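Local coordinates for protein FG41 Malonate Semialdehyde Decarboxylase (Coryneform bacterium, PDB 3MJZ) that is a trimeric enzyme of the tautomerase superfamily, its subunits built on the beta-alpha-beta architecture of the MIF clan, at residues I3-T8 with V66-F71. Sequence-based numbering, arbitrary orientation.
Sequences IRIDLT and VIIHVF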
loop_
_atom_site.group_PDB
_atom_site.type_symbol
_atom_site.label_atom_id
_atom_site.label_comp_id
_atom_site.label_asym_id
_atom_site.label_seq_id
_atom_site.Cartn_x
_atom_site.Cartn_y
_atom_site.Cartn_z
ATOM N N ILE A 3 -7.159 -4.847 3.937
ATOM C CA ILE A 3 -7.797 -4.314 2.721
ATOM C C ILE A 3 -7.730 -2.804 2.749
ATOM O O ILE A 3 -8.164 -2.158 3.697
ATOM C CB ILE A 3 -9.244 -4.852 2.506
ATOM C CG1 ILE A 3 -9.219 -6.362 2.328
ATOM C CG2 ILE A 3 -9.899 -4.278 1.280
ATOM C CD1 ILE A 3 -9.506 -7.043 3.573
ATOM N N ARG A 4 -7.102 -2.261 1.721
ATOM C CA ARG A 4 -7.040 -0.839 1.504
ATOM C C ARG A 4 -8.090 -0.553 0.468
ATOM O O ARG A 4 -7.943 -0.948 -0.715
ATOM C CB ARG A 4 -5.637 -0.423 0.992
ATOM C CG ARG A 4 -4.534 -0.566 2.022
ATOM C CD ARG A 4 -3.224 0.122 1.638
ATOM N NE ARG A 4 -2.271 -0.129 2.715
ATOM C CZ ARG A 4 -2.064 0.687 3.744
ATOM N NH1 ARG A 4 -2.700 1.851 3.825
ATOM N NH2 ARG A 4 -1.200 0.349 4.684
ATOM N N ILE A 5 -9.169 0.087 0.916
ATOM C CA ILE A 5 -10.232 0.530 -0.011
ATOM C C ILE A 5 -10.069 2.004 -0.315
ATOM O O ILE A 5 -10.287 2.864 0.552
ATOM C CB ILE A 5 -11.666 0.243 0.495
ATOM C CG1 ILE A 5 -11.845 -1.255 0.781
ATOM C CG2 ILE A 5 -12.692 0.681 -0.529
ATOM C CD1 ILE A 5 -12.157 -1.565 2.144
ATOM N N ASP A 6 -9.676 2.289 -1.547
ATOM C CA ASP A 6 -9.530 3.666 -1.981
ATOM C C ASP A 6 -10.694 4.083 -2.886
ATOM O O ASP A 6 -10.866 3.571 -3.991
ATOM C CB ASP A 6 -8.158 3.886 -2.623
ATOM C CG ASP A 6 -7.040 3.942 -1.592
ATOM O OD1 ASP A 6 -6.749 5.061 -1.122
ATOM O OD2 ASP A 6 -6.445 2.870 -1.263
ATOM N N LEU A 7 -11.511 4.997 -2.382
ATOM C CA LEU A 7 -12.729 5.407 -3.080
ATOM C C LEU A 7 -12.798 6.924 -3.164
ATOM O O LEU A 7 -11.832 7.578 -2.844
ATOM C CB LEU A 7 -13.973 4.781 -2.445
ATOM C CG LEU A 7 -14.347 4.881 -0.971
ATOM C CD1 LEU A 7 -15.690 4.205 -0.796
ATOM C CD2 LEU A 7 -13.357 4.178 -0.102
ATOM N N THR A 8 -13.928 7.471 -3.596
ATOM C CA THR A 8 -14.047 8.896 -3.879
ATOM C C THR A 8 -15.004 9.662 -2.946
ATOM O O THR A 8 -15.961 9.118 -2.403
ATOM C CB THR A 8 -14.471 9.137 -5.370
ATOM O OG1 THR A 8 -15.711 8.444 -5.645
ATOM C CG2 THR A 8 -13.352 8.697 -6.334
ATOM N N VAL A 66 -13.712 2.734 -7.342
ATOM C CA VAL A 66 -13.446 2.040 -6.068
ATOM C C VAL A 66 -12.333 1.021 -6.297
ATOM O O VAL A 66 -12.559 -0.017 -6.918
ATOM C CB VAL A 66 -14.695 1.306 -5.522
ATOM C CG1 VAL A 66 -14.399 0.615 -4.190
ATOM C CG2 VAL A 66 -15.872 2.267 -5.351
ATOM N N ILE A 67 -11.132 1.334 -5.816
ATOM C CA ILE A 67 -9.983 0.446 -5.929
ATOM C C ILE A 67 -9.793 -0.293 -4.602
ATOM O O ILE A 67 -9.597 0.334 -3.566
ATOM C CB ILE A 67 -8.709 1.238 -6.351
ATOM C CG1 ILE A 67 -8.892 1.803 -7.771
ATOM C CG2 ILE A 67 -7.457 0.361 -6.306
ATOM C CD1 ILE A 67 -8.157 3.086 -8.035
ATOM N N ILE A 68 -9.885 -1.624 -4.660
ATOM C CA ILE A 68 -9.696 -2.542 -3.503
ATOM C C ILE A 68 -8.377 -3.309 -3.681
ATOM O O ILE A 68 -8.202 -4.028 -4.647
ATOM C CB ILE A 68 -10.837 -3.633 -3.389
ATOM C CG1 ILE A 68 -12.204 -3.124 -3.874
ATOM C CG2 ILE A 68 -10.924 -4.194 -1.995
ATOM C CD1 ILE A 68 -12.702 -1.981 -3.108
ATOM N N HIS A 69 -7.474 -3.137 -2.726
ATOM C CA HIS A 69 -6.139 -3.718 -2.725
ATOM C C HIS A 69 -6.102 -4.708 -1.543
ATOM O O HIS A 69 -6.176 -4.330 -0.366
ATOM C CB HIS A 69 -5.129 -2.587 -2.550
ATOM C CG HIS A 69 -3.735 -2.907 -3.001
ATOM N ND1 HIS A 69 -3.272 -4.194 -3.190
ATOM C CD2 HIS A 69 -2.680 -2.094 -3.229
ATOM C CE1 HIS A 69 -2.007 -4.157 -3.558
ATOM N NE2 HIS A 69 -1.620 -2.894 -3.572
ATOM N N VAL A 70 -6.046 -5.988 -1.876
ATOM C CA VAL A 70 -6.132 -7.048 -0.888
ATOM C C VAL A 70 -4.724 -7.547 -0.561
ATOM O O VAL A 70 -3.952 -7.935 -1.455
ATOM C CB VAL A 70 -7.039 -8.186 -1.395
ATOM C CG1 VAL A 70 -7.153 -9.271 -0.359
ATOM C CG2 VAL A 70 -8.420 -7.628 -1.743
ATOM N N PHE A 71 -4.375 -7.457 0.719
ATOM C CA PHE A 71 -3.102 -7.970 1.218
ATOM C C PHE A 71 -3.399 -9.220 2.019
ATOM O O PHE A 71 -3.960 -9.144 3.095
ATOM C CB PHE A 71 -2.371 -6.932 2.077
ATOM C CG PHE A 71 -1.907 -5.736 1.310
ATOM C CD1 PHE A 71 -2.744 -4.642 1.134
ATOM C CD2 PHE A 71 -0.632 -5.690 0.774
ATOM C CE1 PHE A 71 -2.324 -3.528 0.428
ATOM C CE2 PHE A 71 -0.204 -4.571 0.068
ATOM C CZ PHE A 71 -1.055 -3.489 -0.105
#
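Arg-4 and His-69 face each other as an antiparallel hydrogen-bonded pair, and Asp-6 with Ile-67 repeats the pattern two residues on, in strands whose directions differ by 172°. These are the inner strands of a four-stranded sheet, with 39-45 beside 2-8 and 102-109 beside 66-73. Each pair closes a two-bond ring: Arg-4 N reaches His-69 O at 3.1 Å and His-69 N returns to Arg-4 O, while Asp-6 N donates to Ile-67 O at 2.8 Å and Ile-67 N donates back to Asp-6 O. Ile-3, Ile-5, Ile-68 and Val-70, from the non-hydrogen-bonded pairs, share the face that helix 13-30 covers. There branched apolar residues suit both an extended backbone and a dry interior. Ile-68 sets its CG2 3.4 Å from CG2 of Ile-3, and its CD1 lies 3.7 Å from CG2 of Ile-5, the two side chains side by side; Val-66 CG1 also meets this Ile-5 methyl.

The face bearing Arg-4, Asp-6, Ile-67, His-69 and Phe-71 turns to the other subunits. Arginine is long enough to lay its aliphatic stem, extended from CG to NE, against Phe-71, CD 3.9 Å from CE1 of that ring, and still carry NH1 to a salt bridge with Asp-6 of the third subunit. Phe-71 in turn brings CZ over the centre of one face of the His-69 ring, 3.5 Å above its plane. Asp-6 supplies the acid for Arg-4 of the second subunit.

Aliphatic contacts thus serve the subunit's own core, and intersubunit ion pairs link the trimer, where low-dielectric surroundings would probably strengthen their attraction, against the cost of desolvation.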